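Local coordinates for integrase (Unidentified phage, PDB 2OXO), which is the core-binding domain of an integrase that inserts the phage genome into the host genome and, with excisionase, helps to excise it, at residues T2-L7 with A33-L38; T73-F78 with T88-A93. All coordinates share one frame; numbering follows the deposited sequence.

Contact 1: T2-L7 with A33-L38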
ATOM      1  N   THR A   2       3.673  -7.677  -9.980  1.00 23.60           N
ATOM      2  CA  THR A   2       2.392  -7.715  -9.332  1.00 22.29           C
ATOM      3  C   THR A   2       2.493  -7.087  -7.944  1.00 21.05           C
ATOM      4  O   THR A   2       3.584  -6.869  -7.407  1.00 20.46           O
ATOM      5  CB  THR A   2       1.764  -9.122  -9.373  1.00 21.90           C
ATOM      6  OG1 THR A   2       2.540 -10.016  -8.562  1.00 22.39           O
ATOM      7  CG2 THR A   2       1.731  -9.619 -10.840  1.00 20.91           C
ATOM      8  N   LEU A   3       1.337  -6.707  -7.426  1.00 20.48           N
ATOM      9  CA  LEU A   3       1.254  -6.028  -6.147  1.00 18.19           C
ATOM     10  C   LEU A   3       1.972  -6.732  -4.993  1.00 19.20           C
ATOM     11  O   LEU A   3       2.781  -6.109  -4.327  1.00 19.08           O
ATOM     12  CB  LEU A   3      -0.207  -5.821  -5.776  1.00 18.68           C
ATOM     13  CG  LEU A   3      -0.446  -5.028  -4.488  1.00 17.48           C
ATOM     14  CD1 LEU A   3       0.176  -3.632  -4.639  1.00 14.81           C
ATOM     15  CD2 LEU A   3      -1.973  -4.953  -4.167  1.00 15.64           C
ATOM     16  N   HIS A   4       1.660  -8.002  -4.717  1.00 19.43           N
ATOM     17  CA  HIS A   4       2.299  -8.626  -3.550  1.00 20.80           C
ATOM     18  C   HIS A   4       3.818  -8.722  -3.702  1.00 20.23           C
ATOM     19  O   HIS A   4       4.538  -8.456  -2.771  1.00 19.42           O
ATOM     20  CB  HIS A   4       1.671  -9.974  -3.210  1.00 20.50           C
ATOM     21  CG  HIS A   4       0.226  -9.887  -2.829  1.00 21.88           C
ATOM     22  ND1 HIS A   4      -0.444 -10.930  -2.234  1.00 22.51           N
ATOM     23  CD2 HIS A   4      -0.671  -8.880  -2.951  1.00 20.58           C
ATOM     24  CE1 HIS A   4      -1.698 -10.571  -2.013  1.00 25.91           C
ATOM     25  NE2 HIS A   4      -1.866  -9.337  -2.462  1.00 23.40           N
ATOM     26  N   SER A   5       4.295  -9.017  -4.916  1.00 21.42           N
ATOM     27  CA  SER A   5       5.743  -8.935  -5.227  1.00 21.21           C
ATOM     28  C   SER A   5       6.296  -7.532  -4.985  1.00 20.33           C
ATOM     29  O   SER A   5       7.378  -7.385  -4.415  1.00 18.92           O
ATOM     30  CB  SER A   5       6.018  -9.407  -6.683  1.00 21.81           C
ATOM     31  OG  SER A   5       5.607 -10.778  -6.826  1.00 25.49           O
ATOM     32  N   TRP A   6       5.533  -6.493  -5.366  1.00 19.86           N
ATOM     33  CA  TRP A   6       6.031  -5.116  -5.174  1.00 19.18           C
ATOM     34  C   TRP A   6       6.081  -4.746  -3.675  1.00 18.79           C
ATOM     35  O   TRP A   6       7.065  -4.155  -3.216  1.00 18.46           O
ATOM     36  CB  TRP A   6       5.247  -4.059  -5.993  1.00 19.04           C
ATOM     37  CG  TRP A   6       5.836  -2.720  -5.697  1.00 19.17           C
ATOM     38  CD1 TRP A   6       5.258  -1.687  -4.989  1.00 19.13           C
ATOM     39  CD2 TRP A   6       7.183  -2.308  -5.982  1.00 20.50           C
ATOM     40  NE1 TRP A   6       6.161  -0.655  -4.843  1.00 18.35           N
ATOM     41  CE2 TRP A   6       7.343  -1.003  -5.456  1.00 19.18           C
ATOM     42  CE3 TRP A   6       8.262  -2.907  -6.667  1.00 23.51           C
ATOM     43  CZ2 TRP A   6       8.549  -0.293  -5.569  1.00 20.79           C
ATOM     44  CZ3 TRP A   6       9.468  -2.188  -6.805  1.00 20.03           C
ATOM     45  CH2 TRP A   6       9.592  -0.888  -6.269  1.00 20.01           C
ATOM     46  N   LEU A   7       5.056  -5.156  -2.924  1.00 17.93           N
ATOM     47  CA  LEU A   7       5.037  -4.958  -1.452  1.00 19.66           C
ATOM     48  C   LEU A   7       6.288  -5.587  -0.789  1.00 19.12           C
ATOM     49  O   LEU A   7       6.931  -4.978   0.071  1.00 18.07           O
ATOM     50  CB  LEU A   7       3.746  -5.523  -0.846  1.00 18.82           C
ATOM     51  CG  LEU A   7       2.455  -4.822  -1.330  1.00 18.97           C
ATOM     52  CD1 LEU A   7       1.315  -5.349  -0.639  1.00 18.30           C
ATOM     53  CD2 LEU A   7       2.515  -3.287  -1.097  1.00 20.19           C
ATOM     54  N   ALA A  33      -2.153  -5.445   5.845  1.00 18.47           N
ATOM     55  CA  ALA A  33      -3.556  -5.129   5.573  1.00 18.41           C
ATOM     56  C   ALA A  33      -3.782  -5.011   4.062  1.00 18.05           C
ATOM     57  O   ALA A  33      -4.840  -5.448   3.526  1.00 19.14           O
ATOM     58  CB  ALA A  33      -3.966  -3.789   6.292  1.00 15.27           C
ATOM     59  N   ILE A  34      -2.836  -4.373   3.364  1.00 18.41           N
ATOM     60  CA  ILE A  34      -2.943  -4.237   1.881  1.00 17.99           C
ATOM     61  C   ILE A  34      -2.919  -5.623   1.182  1.00 18.98           C
ATOM     62  O   ILE A  34      -3.749  -5.922   0.332  1.00 18.28           O
ATOM     63  CB  ILE A  34      -1.818  -3.297   1.311  1.00 18.96           C
ATOM     64  CG1 ILE A  34      -2.019  -1.838   1.789  1.00 16.52           C
ATOM     65  CG2 ILE A  34      -1.760  -3.362  -0.221  1.00 16.06           C
ATOM     66  CD1 ILE A  34      -0.804  -0.866   1.556  1.00 17.90           C
ATOM     67  N   ARG A  35      -1.970  -6.478   1.563  1.00 20.61           N
ATOM     68  CA  ARG A  35      -1.854  -7.841   1.007  1.00 22.08           C
ATOM     69  C   ARG A  35      -3.138  -8.650   1.159  1.00 22.84           C
ATOM     70  O   ARG A  35      -3.579  -9.349   0.235  1.00 22.15           O
ATOM     71  CB  ARG A  35      -0.798  -8.633   1.770  1.00 22.83           C
ATOM     72  CG  ARG A  35       0.553  -8.245   1.551  1.00 22.98           C
ATOM     73  CD  ARG A  35       1.503  -9.338   2.079  1.00 24.79           C
ATOM     74  NE  ARG A  35       2.798  -8.708   2.233  1.00 24.03           N
ATOM     75  CZ  ARG A  35       3.726  -8.749   1.294  1.00 24.39           C
ATOM     76  NH1 ARG A  35       3.500  -9.432   0.161  1.00 24.08           N
ATOM     77  NH2 ARG A  35       4.862  -8.128   1.496  1.00 22.52           N
ATOM     78  N   ARG A  36      -3.693  -8.567   2.361  1.00 24.08           N
ATOM     79  CA  ARG A  36      -4.974  -9.156   2.702  1.00 25.69           C
ATOM     80  C   ARG A  36      -6.143  -8.534   1.941  1.00 25.28           C
ATOM     81  O   ARG A  36      -7.102  -9.225   1.561  1.00 26.26           O
ATOM     82  CB  ARG A  36      -5.191  -9.032   4.220  1.00 25.94           C
ATOM     83  CG  ARG A  36      -5.748 -10.297   4.824  1.00 30.72           C
ATOM     84  N   GLY A  37      -6.057  -7.225   1.691  1.00 25.26           N
ATOM     85  CA  GLY A  37      -7.150  -6.474   1.111  1.00 23.14           C
ATOM     86  C   GLY A  37      -7.226  -6.456  -0.407  1.00 23.31           C
ATOM     87  O   GLY A  37      -8.315  -6.219  -0.970  1.00 22.20           O
ATOM     88  N   LEU A  38      -6.076  -6.637  -1.070  1.00 22.66           N
ATOM     89  CA  LEU A  38      -5.984  -6.516  -2.546  1.00 22.35           C
ATOM     90  C   LEU A  38      -5.301  -7.734  -3.160  1.00 22.02           C
ATOM     91  O   LEU A  38      -4.399  -8.274  -2.544  1.00 22.92           O
ATOM     92  CB  LEU A  38      -5.187  -5.266  -2.961  1.00 20.83           C
ATOM     93  CG  LEU A  38      -5.795  -3.888  -2.659  1.00 23.45           C
ATOM     94  CD1 LEU A  38      -4.766  -2.719  -2.852  1.00 20.43           C
ATOM     95  CD2 LEU A  38      -7.111  -3.688  -3.463  1.00 24.09           C
TER
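Leu3 and Leu7 of the first helix meet Ile34 and Leu38 at the end of the second, on the inner side of the antiparallel pair 3-17 and 21-37 in the four-helix core-binding domain. The short axes lie 10.3 Å apart at 171°. Packing is tight here. Leu3 CD2 comes 3.4 Å from Leu38 CB, closer than usual for two carbons. Leu3 CG stands anti to its own N (chi1 -176°), which sends the branch across to Leu38. Leu7 CD1 rests 3.7 Å from Ile34 CG2.

The other side of the contact is looser and polar, where His4 and Arg35 are partly exposed. The His4 ring has Arg35 CB over one face. His4 NE2 donates to Leu38 O (2.7 Å), nearly straight at 167° and in the ring plane. Leu7 CB lies over one face of the Arg35 guanidinium. Arg35 NH1 gives a longer, bent bond to His4 O (3.3 Å), with the oxygen tilted out of the guanidinium plane. The stronger partners of this arginine are Asp8 and Glu11, which form salt bridges with NH2.

Donation by NE2 fixes a proton on that nitrogen but leaves the charge of His4 open. Its bond ties the first turn of one helix to Leu38, the first residue past the end of the other, while the two acids probably offset the charge of Arg35.

Contact 2: T73-F78 with T88-A93. With SO4 (sulfate ion), chain B.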
ATOM      1  N   THR A  73       0.005   4.614   2.855  1.00 14.73           N
ATOM      2  CA  THR A  73       1.028   3.587   2.608  1.00 15.93           C
ATOM      3  C   THR A  73       0.974   3.034   1.226  1.00 15.06           C
ATOM      4  O   THR A  73       2.006   2.912   0.598  1.00 15.04           O
ATOM      5  CB  THR A  73       0.983   2.448   3.651  1.00 15.43           C
ATOM      6  OG1 THR A  73       1.237   3.007   4.922  1.00 14.71           O
ATOM      7  CG2 THR A  73       2.017   1.353   3.350  1.00 15.97           C
ATOM      8  N   LEU A  74      -0.217   2.718   0.733  1.00 16.15           N
ATOM      9  CA  LEU A  74      -0.378   2.252  -0.635  1.00 16.49           C
ATOM     10  C   LEU A  74       0.051   3.287  -1.708  1.00 16.17           C
ATOM     11  O   LEU A  74       0.706   2.970  -2.719  1.00 14.95           O
ATOM     12  CB  LEU A  74      -1.814   1.871  -0.849  1.00 17.02           C
ATOM     13  CG  LEU A  74      -2.259   0.773  -1.831  1.00 20.85           C
ATOM     14  CD1 LEU A  74      -3.384   1.148  -2.727  1.00 16.37           C
ATOM     15  CD2 LEU A  74      -1.219  -0.157  -2.466  1.00 17.14           C
ATOM     16  N   SER A  75      -0.361   4.511  -1.485  1.00 15.92           N
ATOM     17  CA  SER A  75       0.068   5.632  -2.300  1.00 15.97           C
ATOM     18  C   SER A  75       1.603   5.722  -2.421  1.00 15.48           C
ATOM     19  O   SER A  75       2.175   5.810  -3.513  1.00 14.67           O
ATOM     20  CB  SER A  75      -0.431   6.916  -1.653  1.00 15.03           C
ATOM     21  OG  SER A  75      -0.196   7.961  -2.595  1.00 19.81           O
ATOM     22  N   ASP A  76       2.256   5.778  -1.280  1.00 15.27           N
ATOM     23  CA  ASP A  76       3.713   5.791  -1.263  1.00 17.34           C
ATOM     24  C   ASP A  76       4.333   4.544  -1.943  1.00 16.67           C
ATOM     25  O   ASP A  76       5.255   4.695  -2.704  1.00 17.90           O
ATOM     26  CB  ASP A  76       4.242   5.890   0.162  1.00 17.15           C
ATOM     27  CG  ASP A  76       5.725   6.234   0.185  1.00 18.90           C
ATOM     28  OD1 ASP A  76       6.103   7.212  -0.466  1.00 26.85           O
ATOM     29  OD2 ASP A  76       6.486   5.526   0.851  1.00 22.25           O
ATOM     30  N   ALA A  77       3.823   3.330  -1.689  1.00 15.78           N
ATOM     31  CA  ALA A  77       4.242   2.149  -2.454  1.00 14.63           C
ATOM     32  C   ALA A  77       4.127   2.333  -3.971  1.00 15.59           C
ATOM     33  O   ALA A  77       5.026   1.943  -4.726  1.00 14.34           O
ATOM     34  CB  ALA A  77       3.455   0.896  -2.034  1.00 15.29           C
ATOM     35  N   PHE A  78       2.980   2.841  -4.422  1.00 16.81           N
ATOM     36  CA  PHE A  78       2.781   3.117  -5.843  1.00 17.92           C
ATOM     37  C   PHE A  78       3.834   4.157  -6.387  1.00 17.69           C
ATOM     38  O   PHE A  78       4.390   3.966  -7.483  1.00 16.92           O
ATOM     39  CB  PHE A  78       1.304   3.500  -6.120  1.00 19.00           C
ATOM     40  CG  PHE A  78       0.426   2.303  -6.570  1.00 20.61           C
ATOM     41  CD1 PHE A  78      -0.141   1.430  -5.644  1.00 26.48           C
ATOM     42  CD2 PHE A  78       0.203   2.041  -7.928  1.00 26.64           C
ATOM     43  CE1 PHE A  78      -0.947   0.293  -6.063  1.00 21.88           C
ATOM     44  CE2 PHE A  78      -0.586   0.869  -8.377  1.00 23.98           C
ATOM     45  CZ  PHE A  78      -1.156   0.022  -7.410  1.00 24.70           C
ATOM     46  N   THR A  88       3.357   4.242 -14.319  1.00 24.98           N
ATOM     47  CA  THR A  88       3.685   5.599 -14.766  1.00 26.52           C
ATOM     48  C   THR A  88       2.832   6.617 -14.050  1.00 26.36           C
ATOM     49  O   THR A  88       3.133   7.798 -14.079  1.00 27.91           O
ATOM     50  CB  THR A  88       3.601   5.697 -16.323  1.00 27.03           C
ATOM     51  OG1 THR A  88       2.274   5.398 -16.755  1.00 26.48           O
ATOM     52  CG2 THR A  88       4.547   4.709 -16.967  1.00 25.84           C
ATOM     53  N   THR A  89       1.781   6.137 -13.374  1.00 27.03           N
ATOM     54  CA  THR A  89       0.881   6.968 -12.593  1.00 26.14           C
ATOM     55  C   THR A  89       0.449   6.316 -11.280  1.00 27.12           C
ATOM     56  O   THR A  89       0.557   5.101 -11.117  1.00 26.44           O
ATOM     57  CB  THR A  89      -0.409   7.394 -13.412  1.00 26.22           C
ATOM     58  OG1 THR A  89      -1.333   6.296 -13.497  1.00 25.35           O
ATOM     59  CG2 THR A  89      -0.042   7.938 -14.837  1.00 25.12           C
ATOM     60  N   ASN A  90      -0.103   7.127 -10.367  1.00 27.78           N
ATOM     61  CA  ASN A  90      -0.527   6.657  -9.035  1.00 28.95           C
ATOM     62  C   ASN A  90      -2.047   6.564  -8.887  1.00 30.56           C
ATOM     63  O   ASN A  90      -2.708   7.585  -8.808  1.00 29.35           O
ATOM     64  CB  ASN A  90       0.083   7.556  -7.949  1.00 27.92           C
ATOM     65  CG  ASN A  90      -0.189   7.058  -6.531  1.00 27.75           C
ATOM     66  OD1 ASN A  90      -0.995   6.148  -6.306  1.00 23.04           O
ATOM     67  ND2 ASN A  90       0.474   7.668  -5.573  1.00 22.64           N
ATOM     68  N   HIS A  91      -2.573   5.329  -8.787  1.00 32.22           N
ATOM     69  CA  HIS A  91      -4.029   5.170  -8.759  0.50 33.99           C
ATOM     70  C   HIS A  91      -4.703   5.368  -7.419  1.00 34.98           C
ATOM     71  O   HIS A  91      -5.938   5.525  -7.368  1.00 35.78           O
ATOM     72  CB  HIS A  91      -4.503   3.882  -9.425  0.50 34.23           C
ATOM     73  CG  HIS A  91      -5.054   4.104 -10.794  0.50 35.29           C
ATOM     74  ND1 HIS A  91      -4.276   4.036 -11.929  0.50 36.11           N
ATOM     75  CD2 HIS A  91      -6.303   4.423 -11.210  0.50 36.18           C
ATOM     76  CE1 HIS A  91      -5.025   4.288 -12.987  0.50 36.58           C
ATOM     77  NE2 HIS A  91      -6.259   4.529 -12.578  0.50 37.58           N
ATOM     78  N   VAL A  92      -3.931   5.428  -6.345  1.00 36.12           N
ATOM     79  CA  VAL A  92      -4.478   5.743  -5.023  1.00 38.68           C
ATOM     80  C   VAL A  92      -5.023   7.170  -5.038  1.00 39.85           C
ATOM     81  O   VAL A  92      -5.951   7.498  -4.297  1.00 41.33           O
ATOM     82  CB  VAL A  92      -3.441   5.561  -3.914  1.00 38.03           C
ATOM     83  CG1 VAL A  92      -4.041   5.878  -2.570  1.00 40.05           C
ATOM     84  CG2 VAL A  92      -2.944   4.168  -3.912  1.00 38.42           C
ATOM     85  N   ALA A  93      -4.430   8.008  -5.881  1.00 41.62           N
ATOM     86  CA  ALA A  93      -5.105   9.196  -6.415  1.00 42.98           C
ATOM     87  C   ALA A  93      -6.056   8.752  -7.543  1.00 43.70           C
ATOM     88  O   ALA A  93      -7.120   9.349  -7.779  1.00 45.17           O
ATOM     89  CB  ALA A  93      -4.073  10.193  -6.950  1.00 43.30           C
TER
HETATM   90  S   SO4 B 177      -0.557  10.988   0.144  1.00 68.20           S
HETATM   91  O1  SO4 B 177       0.710  11.698  -0.030  1.00 68.35           O
HETATM   92  O2  SO4 B 177      -0.530  10.168   1.354  1.00 66.64           O
HETATM   93  O3  SO4 B 177      -1.630  11.970   0.246  1.00 68.41           O
HETATM   94  O4  SO4 B 177      -0.775  10.127  -1.018  1.00 68.80           O
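An Asx turn at Asn90 sets the last modelled segment, 88-93, against helix 64-83 of the four-helix core-binding domain. Asn90 OD1 accepts from Val92 N (3.0 Å), and a type I beta turn runs from Asn90 to Ala93. The other end of the same amide reaches the helix. Asn90 CG is anti to its N (chi1 -174°), and Asn90 ND2 donates to Ser75 OG at 3.1 Å with an angle of 149°. The serine oxygen sits a little out of the amide plane. One side chain thus shapes the turn and holds it to the helix.

Phe78 flanks the amide. Phe78 CB lies 3.5 Å from Asn90 OD1, which approaches obliquely to the ring, and the ring and amide planes are only 9° apart. Thr89 O lies further off, near the plane of the ring at its edge.

Val92 supplies the apolar part. Its CB points to the helix, and Val92 CG2 is pressed to 3.3 Å from Leu74 CD1, a tight carbon pair. Val92 CG2 also lies 3.6 Å from Ser75 N, while CG1 faces Ser75 CB. Leu74 also touches Ile51 of helix 48-60, so this methyl meets the margin of the bundle core.

The polar margin holds a sulfate, probably from the crystallisation liquor. Ser72 and Arg79 also bind it. Ser75 OG accepts from Asn90 and passes its own hydrogen to sulfate O4, which lies 2.7 Å from Ser75 OG.

Contact 1 is the more buried. It pairs helices 3-17 and 21-37 through leucine and isoleucine, with a histidine and an arginine on its partly exposed side. Contact 2 is partly buried and lays an irregular segment on helix 64-83. There one amide does most of the polar work, and a sulfate sits beside it. The two share no helix, but they touch. Ile34 CD1 packs on Thr73 and Leu74, and Leu38 meets Leu74, so the apolar sides of both join one core. Trp6 NE1 probably donates to Ala77 O. Both helices of contact 1 therefore touch helix 64-83. Contact 1 adds a histidine-to-carbonyl bond and salt bridges, contact 2 an amide-to-serine bond.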